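Local coordinates for protein lipocalin allergen (PDB 4ODD) that probably binds small molecules, as a secreted dog allergen of the lipocalin family, at residues Tyr19-Asn24 against Ala129-Leu134; Gly32-Tyr37 against Gly99-Val104; Lys112-Met117 against Lys138-Glu143. All blocks are in the same frame, centred on the assembly; numbering follows the deposited sequence.

Interaction 1 of 3, residues Tyr19-Asn24 against Ala129-Leu134; sequences YVSSNN and AKFKKL
The lipocalin fold packs one long helix against the outside of its beta-barrel, and Phe131 of helix 125-137 meets Tyr19 and Ser21 of strand 13-22 in that layer. Strand 19-22 and helix 129-134 run nearly parallel, at 10°, their axes 10.0 Å apart at the closest, a spacing that a large flat side chain can bridge. Phe131 does so: with CG anti to its backbone N (chi1 172°) the ring reaches out from the helix to the strand. Tyr19 meets it with its CB, which lies 3.6 Å from Phe131 CE2. The two rings sit obliquely, centroids 6.0 Å apart and planes at 36°, and that of Tyr19 leads on toward Tyr147. The backbone of Val20 comes to the edge of the Phe131 ring, near its plane, while the Val20 side chain points the other way, toward the barrel interior, and touches Leu115 there. Ser21 is small enough to leave the ring room, and its hydroxyl is not wasted in this buried layer, because OG hydrogen-bonds to Ser135 OG one helical turn beyond Phe131. Ile145 of the short strand 145-147 also touches the phenylalanine. At the far end of the ring, Phe131 CZ stands 3.9 Å from Ser21 OG.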
loop_
_atom_site.group_PDB
_atom_site.type_symbol
_atom_site.label_atom_id
_atom_site.label_comp_id
_atom_site.label_asym_id
_atom_site.label_seq_id
_atom_site.Cartn_x
_atom_site.Cartn_y
_atom_site.Cartn_z
ATOM N N TYR A 19 -4.795 -5.500 -4.868
ATOM C CA TYR A 19 -6.038 -4.994 -4.296
ATOM C C TYR A 19 -5.782 -3.859 -3.334
ATOM O O TYR A 19 -4.744 -3.807 -2.683
ATOM C CB TYR A 19 -6.784 -6.097 -3.548
ATOM C CG TYR A 19 -7.276 -7.245 -4.400
ATOM C CD1 TYR A 19 -8.603 -7.303 -4.820
ATOM C CD2 TYR A 19 -6.432 -8.282 -4.761
ATOM C CE1 TYR A 19 -9.069 -8.359 -5.589
ATOM C CE2 TYR A 19 -6.890 -9.340 -5.528
ATOM C CZ TYR A 19 -8.205 -9.370 -5.939
ATOM O OH TYR A 19 -8.653 -10.419 -6.703
ATOM N N VAL A 20 -6.745 -2.952 -3.254
ATOM C CA VAL A 20 -6.781 -1.934 -2.218
ATOM C C VAL A 20 -8.202 -1.828 -1.688
ATOM O O VAL A 20 -9.171 -2.046 -2.418
ATOM C CB VAL A 20 -6.370 -0.539 -2.743
ATOM C CG1 VAL A 20 -4.934 -0.533 -3.168
ATOM C CG2 VAL A 20 -7.268 -0.130 -3.886
ATOM N N SER A 21 -8.321 -1.485 -0.413
ATOM C CA SER A 21 -9.617 -1.182 0.169
ATOM C C SER A 21 -9.453 0.020 1.066
ATOM O O SER A 21 -8.337 0.375 1.435
ATOM C CB SER A 21 -10.187 -2.382 0.950
ATOM O OG SER A 21 -9.427 -2.685 2.115
ATOM N N SER A 22 -10.570 0.645 1.407
ATOM C CA SER A 22 -10.549 1.827 2.248
ATOM C C SER A 22 -11.915 2.090 2.880
ATOM O O SER A 22 -12.949 1.696 2.339
ATOM C CB SER A 22 -10.116 3.050 1.435
ATOM O OG SER A 22 -10.061 4.201 2.264
ATOM N N ASN A 23 -11.912 2.752 4.031
ATOM C CA ASN A 23 -13.153 3.209 4.644
ATOM C C ASN A 23 -13.710 4.400 3.860
ATOM O O ASN A 23 -14.883 4.735 3.981
ATOM C CB ASN A 23 -12.939 3.565 6.130
ATOM C CG ASN A 23 -11.945 4.709 6.331
ATOM O OD1 ASN A 23 -11.109 4.991 5.473
ATOM N ND2 ASN A 23 -12.030 5.363 7.476
ATOM N N ASN A 24 -12.856 5.029 3.055
ATOM C CA ASN A 24 -13.262 6.154 2.226
ATOM C C ASN A 24 -13.109 5.892 0.725
ATOM O O ASN A 24 -12.045 6.109 0.143
ATOM C CB ASN A 24 -12.507 7.410 2.625
ATOM C CG ASN A 24 -12.812 7.838 4.045
ATOM O OD1 ASN A 24 -11.908 8.225 4.806
ATOM N ND2 ASN A 24 -14.095 7.770 4.421
ATOM N N ALA A 129 -7.625 -14.234 0.840
ATOM C CA ALA A 129 -8.392 -14.387 2.071
ATOM C C ALA A 129 -7.808 -13.542 3.196
ATOM O O ALA A 129 -8.523 -12.782 3.853
ATOM C CB ALA A 129 -8.448 -15.856 2.482
ATOM N N LYS A 130 -6.503 -13.687 3.412
ATOM C CA LYS A 130 -5.803 -12.944 4.460
ATOM C C LYS A 130 -6.035 -11.453 4.280
ATOM O O LYS A 130 -6.214 -10.708 5.252
ATOM C CB LYS A 130 -4.300 -13.256 4.443
ATOM C CG LYS A 130 -3.837 -14.216 5.533
ATOM C CD LYS A 130 -2.356 -14.553 5.381
ATOM C CE LYS A 130 -1.908 -15.610 6.387
ATOM N NZ LYS A 130 -0.507 -16.080 6.145
ATOM N N PHE A 131 -6.048 -11.025 3.022
ATOM C CA PHE A 131 -6.318 -9.631 2.728
ATOM C C PHE A 131 -7.719 -9.239 3.166
ATOM O O PHE A 131 -7.878 -8.327 3.976
ATOM C CB PHE A 131 -6.114 -9.310 1.251
ATOM C CG PHE A 131 -6.577 -7.927 0.875
ATOM C CD1 PHE A 131 -5.864 -6.807 1.270
ATOM C CD2 PHE A 131 -7.737 -7.747 0.137
ATOM C CE1 PHE A 131 -6.293 -5.534 0.926
ATOM C CE2 PHE A 131 -8.169 -6.479 -0.216
ATOM C CZ PHE A 131 -7.452 -5.372 0.173
ATOM N N LYS A 132 -8.728 -9.929 2.642
ATOM C CA LYS A 132 -10.115 -9.605 2.974
ATOM C C LYS A 132 -10.362 -9.695 4.481
ATOM O O LYS A 132 -11.084 -8.874 5.072
ATOM C CB LYS A 132 -11.079 -10.504 2.196
ATOM C CG LYS A 132 -10.914 -10.397 0.688
ATOM C CD LYS A 132 -12.196 -10.771 -0.065
ATOM C CE LYS A 132 -12.022 -10.641 -1.584
ATOM N NZ LYS A 132 -13.315 -10.761 -2.337
ATOM N N LYS A 133 -9.738 -10.691 5.095
ATOM C CA LYS A 133 -9.775 -10.829 6.537
ATOM C C LYS A 133 -9.314 -9.524 7.182
ATOM O O LYS A 133 -10.065 -8.918 7.943
ATOM C CB LYS A 133 -8.887 -11.993 6.978
ATOM C CG LYS A 133 -8.895 -12.277 8.481
ATOM C CD LYS A 133 -8.006 -13.483 8.813
ATOM C CE LYS A 133 -7.751 -13.619 10.308
ATOM N NZ LYS A 133 -6.826 -12.565 10.808
ATOM N N LEU A 134 -8.093 -9.093 6.863
ATOM C CA LEU A 134 -7.561 -7.842 7.400
ATOM C C LEU A 134 -8.518 -6.691 7.160
ATOM O O LEU A 134 -8.842 -5.933 8.077
ATOM C CB LEU A 134 -6.205 -7.481 6.782
ATOM C CG LEU A 134 -5.764 -6.065 7.189
ATOM C CD1 LEU A 134 -4.959 -6.102 8.478
ATOM C CD2 LEU A 134 -4.989 -5.364 6.079
#

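Interaction 2 of 3, residues Gly32-Tyr37 against Gly99-Val104; sequences GPFRIY and GYDVNV
Apolar against polar is the character of this contact inside the lipocalin barrel: the ring of Phe34 lies against the side chains of Asp101 and Asn103, with no hydrogen bond between the two segments. Phe34 belongs to a type I turn from Gly32 to Arg35, and its ring projects from there toward strand 96-104. Asp101 and Asn103, two apart on that strand, both point toward it, each with CG anti to the backbone N (chi1 -172° and 177°), and so share the ring. The van der Waals part is made chiefly with Asn103. Its amide comes to the ring edge, where Asn103 ND2 is 3.5 Å from Phe34 CZ, and the amide and ring planes are inclined at 60°. The methylene adds to this, Asn103 CB lying 3.8 Å from the same Phe34 CZ.

The carboxylate contact is with the neighbouring ring carbon. Asp101 OD2 is 3.5 Å from Phe34 CE1, an oblique van der Waals approach.

The polar part lies beyond the ring. Asn103 ND2 gives hydrogen bonds to Asn85 OD1 and Asn82 O, which hold the amide in place and suit asparagine to a buried position. Phe34 also touches Asn85 of strand 84-92 and Val113 of strand 110-118, and packs edge-to-face with Tyr81, which lies between strands 77-80 and 84-92.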
loop_
_atom_site.group_PDB
_atom_site.type_symbol
_atom_site.label_atom_id
_atom_site.label_comp_id
_atom_site.label_asym_id
_atom_site.label_seq_id
_atom_site.Cartn_x
_atom_site.Cartn_y
_atom_site.Cartn_z
ATOM N N GLY A 32 -8.291 9.283 -6.783
ATOM C CA GLY A 32 -7.976 9.203 -5.367
ATOM C C GLY A 32 -6.480 9.014 -5.182
ATOM O O GLY A 32 -5.830 8.314 -5.987
ATOM N N PRO A 33 -5.914 9.635 -4.138
ATOM C CA PRO A 33 -4.463 9.599 -3.935
ATOM C C PRO A 33 -3.983 8.233 -3.453
ATOM O O PRO A 33 -2.783 7.985 -3.412
ATOM C CB PRO A 33 -4.225 10.675 -2.866
ATOM C CG PRO A 33 -5.519 10.768 -2.119
ATOM C CD PRO A 33 -6.607 10.465 -3.140
ATOM N N PHE A 34 -4.910 7.354 -3.102
ATOM C CA PHE A 34 -4.513 6.044 -2.625
ATOM C C PHE A 34 -4.864 4.958 -3.607
ATOM O O PHE A 34 -4.743 3.769 -3.303
ATOM C CB PHE A 34 -5.031 5.777 -1.205
ATOM C CG PHE A 34 -4.300 6.577 -0.162
ATOM C CD1 PHE A 34 -3.114 6.103 0.387
ATOM C CD2 PHE A 34 -4.761 7.832 0.226
ATOM C CE1 PHE A 34 -2.414 6.848 1.339
ATOM C CE2 PHE A 34 -4.076 8.582 1.162
ATOM C CZ PHE A 34 -2.893 8.088 1.724
ATOM N N ARG A 35 -5.284 5.379 -4.796
ATOM C CA ARG A 35 -5.324 4.477 -5.936
ATOM C C ARG A 35 -3.874 4.303 -6.423
ATOM O O ARG A 35 -3.449 4.890 -7.420
ATOM C CB ARG A 35 -6.241 5.029 -7.038
ATOM C CG ARG A 35 -6.692 3.994 -8.064
ATOM C CD ARG A 35 -7.721 4.572 -9.013
ATOM N NE ARG A 35 -8.068 3.654 -10.096
ATOM C CZ ARG A 35 -9.094 2.805 -10.066
ATOM N NH1 ARG A 35 -9.883 2.742 -9.000
ATOM N NH2 ARG A 35 -9.330 2.008 -11.104
ATOM N N ILE A 36 -3.125 3.496 -5.679
ATOM C CA ILE A 36 -1.675 3.423 -5.787
ATOM C C ILE A 36 -1.201 2.240 -6.616
ATOM O O ILE A 36 -1.557 1.081 -6.356
ATOM C CB ILE A 36 -1.032 3.270 -4.397
ATOM C CG1 ILE A 36 -1.342 4.478 -3.531
ATOM C CG2 ILE A 36 0.473 3.097 -4.527
ATOM C CD1 ILE A 36 -0.953 5.753 -4.177
ATOM N N TYR A 37 -0.371 2.519 -7.605
ATOM C CA TYR A 37 0.225 1.434 -8.364
ATOM C C TYR A 37 1.670 1.318 -7.963
ATOM O O TYR A 37 2.507 2.147 -8.325
ATOM C CB TYR A 37 0.075 1.664 -9.863
ATOM C CG TYR A 37 -1.373 1.632 -10.293
ATOM C CD1 TYR A 37 -2.022 0.415 -10.526
ATOM C CD2 TYR A 37 -2.103 2.810 -10.454
ATOM C CE1 TYR A 37 -3.356 0.372 -10.927
ATOM C CE2 TYR A 37 -3.424 2.772 -10.855
ATOM C CZ TYR A 37 -4.047 1.556 -11.084
ATOM O OH TYR A 37 -5.364 1.547 -11.472
ATOM N N GLY A 99 -0.260 -4.725 3.278
ATOM C CA GLY A 99 0.037 -3.521 4.023
ATOM C C GLY A 99 -1.214 -2.894 4.595
ATOM O O GLY A 99 -2.322 -3.080 4.062
ATOM N N TYR A 100 -1.043 -2.155 5.690
ATOM C CA TYR A 100 -2.137 -1.387 6.264
ATOM C C TYR A 100 -1.669 0.004 6.623
ATOM O O TYR A 100 -0.777 0.173 7.464
ATOM C CB TYR A 100 -2.690 -2.069 7.504
ATOM C CG TYR A 100 -3.872 -1.347 8.095
ATOM C CD1 TYR A 100 -5.013 -1.105 7.339
ATOM C CD2 TYR A 100 -3.860 -0.917 9.416
ATOM C CE1 TYR A 100 -6.112 -0.438 7.902
ATOM C CE2 TYR A 100 -4.948 -0.260 9.975
ATOM C CZ TYR A 100 -6.058 -0.022 9.221
ATOM O OH TYR A 100 -7.120 0.628 9.784
ATOM N N ASP A 101 -2.273 0.999 5.982
ATOM C CA ASP A 101 -1.933 2.393 6.243
ATOM C C ASP A 101 -3.027 3.098 7.025
ATOM O O ASP A 101 -4.219 2.826 6.863
ATOM C CB ASP A 101 -1.719 3.147 4.927
ATOM C CG ASP A 101 -1.167 4.542 5.142
ATOM O OD1 ASP A 101 -0.249 4.697 5.972
ATOM O OD2 ASP A 101 -1.655 5.480 4.476
ATOM N N VAL A 102 -2.622 4.019 7.881
ATOM C CA VAL A 102 -3.574 4.939 8.463
ATOM C C VAL A 102 -3.148 6.321 8.006
ATOM O O VAL A 102 -2.044 6.776 8.282
ATOM C CB VAL A 102 -3.582 4.862 10.000
ATOM C CG1 VAL A 102 -4.487 5.923 10.559
ATOM C CG2 VAL A 102 -4.038 3.487 10.467
ATOM N N ASN A 103 -4.019 6.988 7.285
ATOM C CA ASN A 103 -3.700 8.303 6.788
ATOM C C ASN A 103 -4.473 9.360 7.530
ATOM O O ASN A 103 -5.654 9.175 7.867
ATOM C CB ASN A 103 -4.064 8.401 5.312
ATOM C CG ASN A 103 -3.813 9.767 4.759
ATOM O OD1 ASN A 103 -4.748 10.533 4.527
ATOM N ND2 ASN A 103 -2.553 10.097 4.556
ATOM N N VAL A 104 -3.803 10.488 7.723
ATOM C CA VAL A 104 -4.407 11.625 8.387
ATOM C C VAL A 104 -4.119 12.918 7.598
ATOM O O VAL A 104 -2.960 13.259 7.358
ATOM C CB VAL A 104 -3.895 11.694 9.870
ATOM C CG1 VAL A 104 -2.362 11.752 9.932
ATOM C CG2 VAL A 104 -4.535 12.843 10.620
#

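Interaction 3 of 3, residues Lys112-Met117 against Lys138-Glu143; sequences KVALLM and KGIPEE
One hydrogen bond joins the segments: Lys112 NZ donates to the backbone Lys138 O at 3.1 Å. The ammonium group stands above the carbonyl plane, 39° out of it, with a C=O...N angle of 140°. Lysine suits this place because its chain, extended beyond CG, carries the charge from the strand as far as the loop. The methylenes run close to the same oxygen on the way, Lys112 CD being 3.4 Å from Lys138 O.

The carbonyl sits where helix 125-137 ends in a Schellman motif. Gly139 is its C-prime residue, with phi at 77°, a value that glycine adopts with little strain, and the motif bonds Ile140 N to Ser135 O and Gly139 N to Arg136 O. The chain thereby turns out of the helix and lays the loop over strand 110-118 on the outside of the lipocalin barrel.

The apolar contacts all involve the tip of Ile140. Its CD1 lies 4.3 Å from Ala114 CB, and at the same distance from Lys112 CB, two residues earlier on the same strand. Alanine's small methyl leaves space for isoleucine here, and Ala114 also meets Phe131 and Leu134 of the helix. Ile140 is buried, touching Ser21 and Ser135 as well.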
loop_
_atom_site.group_PDB
_atom_site.type_symbol
_atom_site.label_atom_id
_atom_site.label_comp_id
_atom_site.label_asym_id
_atom_site.label_seq_id
_atom_site.Cartn_x
_atom_site.Cartn_y
_atom_site.Cartn_z
ATOM N N LYS A 112 -8.403 4.796 6.391
ATOM C CA LYS A 112 -7.777 3.489 6.520
ATOM C C LYS A 112 -7.590 2.903 5.117
ATOM O O LYS A 112 -8.506 2.954 4.296
ATOM C CB LYS A 112 -8.642 2.555 7.370
ATOM C CG LYS A 112 -9.027 3.102 8.731
ATOM C CD LYS A 112 -9.953 2.121 9.440
ATOM C CE LYS A 112 -10.449 2.690 10.758
ATOM N NZ LYS A 112 -11.168 1.673 11.586
ATOM N N VAL A 113 -6.412 2.355 4.838
ATOM C CA VAL A 113 -6.149 1.781 3.512
ATOM C C VAL A 113 -5.475 0.437 3.631
ATOM O O VAL A 113 -4.437 0.327 4.282
ATOM C CB VAL A 113 -5.248 2.682 2.671
ATOM C CG1 VAL A 113 -5.037 2.074 1.310
ATOM C CG2 VAL A 113 -5.843 4.079 2.567
ATOM N N ALA A 114 -6.075 -0.587 3.032
ATOM C CA ALA A 114 -5.461 -1.913 3.036
ATOM C C ALA A 114 -4.938 -2.280 1.622
ATOM O O ALA A 114 -5.587 -1.986 0.614
ATOM C CB ALA A 114 -6.438 -2.966 3.584
ATOM N N LEU A 115 -3.758 -2.886 1.546
ATOM C CA LEU A 115 -3.199 -3.243 0.251
ATOM C C LEU A 115 -2.667 -4.657 0.164
ATOM O O LEU A 115 -1.940 -5.128 1.058
ATOM C CB LEU A 115 -2.061 -2.320 -0.136
ATOM C CG LEU A 115 -2.310 -0.834 -0.194
ATOM C CD1 LEU A 115 -1.484 -0.184 0.876
ATOM C CD2 LEU A 115 -1.900 -0.343 -1.566
ATOM N N LEU A 116 -3.021 -5.316 -0.941
ATOM C CA LEU A 116 -2.418 -6.581 -1.310
ATOM C C LEU A 116 -1.513 -6.291 -2.480
ATOM O O LEU A 116 -1.949 -5.778 -3.507
ATOM C CB LEU A 116 -3.474 -7.607 -1.694
ATOM C CG LEU A 116 -2.903 -8.986 -2.042
ATOM C CD1 LEU A 116 -1.844 -9.398 -1.037
ATOM C CD2 LEU A 116 -4.019 -10.030 -2.133
ATOM N N MET A 117 -0.233 -6.568 -2.302
ATOM C CA MET A 117 0.732 -6.290 -3.344
ATOM C C MET A 117 1.369 -7.600 -3.743
ATOM O O MET A 117 1.632 -8.460 -2.894
ATOM C CB MET A 117 1.799 -5.317 -2.857
ATOM C CG MET A 117 1.305 -3.894 -2.671
ATOM S SD MET A 117 2.297 -3.085 -1.401
ATOM C CE MET A 117 1.850 -4.094 0.011
ATOM N N LYS A 138 -10.244 -4.365 10.192
ATOM C CA LYS A 138 -10.066 -2.930 10.359
ATOM C C LYS A 138 -11.332 -2.148 10.038
ATOM O O LYS A 138 -11.285 -0.931 9.893
ATOM C CB LYS A 138 -8.902 -2.447 9.504
ATOM C CG LYS A 138 -7.592 -3.154 9.835
ATOM C CD LYS A 138 -7.210 -2.881 11.271
ATOM C CE LYS A 138 -5.915 -3.545 11.657
ATOM N NZ LYS A 138 -5.533 -3.086 13.028
ATOM N N GLY A 139 -12.456 -2.851 9.928
ATOM C CA GLY A 139 -13.751 -2.205 9.790
ATOM C C GLY A 139 -14.057 -1.639 8.418
ATOM O O GLY A 139 -14.902 -0.747 8.266
ATOM N N ILE A 140 -13.368 -2.157 7.410
ATOM C CA ILE A 140 -13.620 -1.739 6.041
ATOM C C ILE A 140 -14.683 -2.629 5.418
ATOM O O ILE A 140 -14.604 -3.860 5.504
ATOM C CB ILE A 140 -12.334 -1.759 5.190
ATOM C CG1 ILE A 140 -11.310 -0.786 5.785
ATOM C CG2 ILE A 140 -12.651 -1.432 3.728
ATOM C CD1 ILE A 140 -9.873 -1.087 5.401
ATOM N N PRO A 141 -15.693 -1.996 4.801
ATOM C CA PRO A 141 -16.797 -2.675 4.117
ATOM C C PRO A 141 -16.286 -3.451 2.917
ATOM O O PRO A 141 -15.489 -2.921 2.142
ATOM C CB PRO A 141 -17.676 -1.515 3.634
ATOM C CG PRO A 141 -17.263 -0.328 4.459
ATOM C CD PRO A 141 -15.814 -0.527 4.724
ATOM N N GLU A 142 -16.752 -4.684 2.757
ATOM C CA GLU A 142 -16.298 -5.525 1.658
ATOM C C GLU A 142 -16.542 -4.913 0.266
ATOM O O GLU A 142 -15.839 -5.228 -0.690
ATOM C CB GLU A 142 -16.921 -6.913 1.760
ATOM C CG GLU A 142 -16.219 -7.949 0.896
ATOM C CD GLU A 142 -16.575 -9.373 1.276
ATOM O OE1 GLU A 142 -17.606 -9.570 1.957
ATOM O OE2 GLU A 142 -15.818 -10.294 0.894
ATOM N N GLU A 143 -17.529 -4.034 0.155
ATOM C CA GLU A 143 -17.813 -3.360 -1.112
ATOM C C GLU A 143 -16.776 -2.280 -1.425
ATOM O O GLU A 143 -16.699 -1.783 -2.544
ATOM C CB GLU A 143 -19.233 -2.763 -1.120
ATOM C CG GLU A 143 -19.566 -1.814 0.047
ATOM C CD GLU A 143 -20.038 -2.547 1.304
ATOM O OE1 GLU A 143 -19.742 -3.753 1.458
ATOM O OE2 GLU A 143 -20.714 -1.916 2.144
#

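How the interactions relate
Interactions 1 and 3 lie on the outer face of the barrel, their centres about 3 Å apart, and fasten the helix 125-137 and its following loop to the neighbouring strands 13-22 and 110-118. Interaction 1 is buried and built round one phenylalanine ring; interaction 3 is only partly buried, adding a lysine hydrogen bond near the surface to its apolar contacts. Ser22 OG and Asn23 OD1 probably hydrogen-bond to the backbone of Lys112, tying these two together. Interaction 2 is in the interior and pairs a ring with polar side chains. It shares the sheet with interaction 3, where Asp101 N probably bonds to Val113 O, and touches interaction 1 through Leu134 on Gly99 and Tyr100.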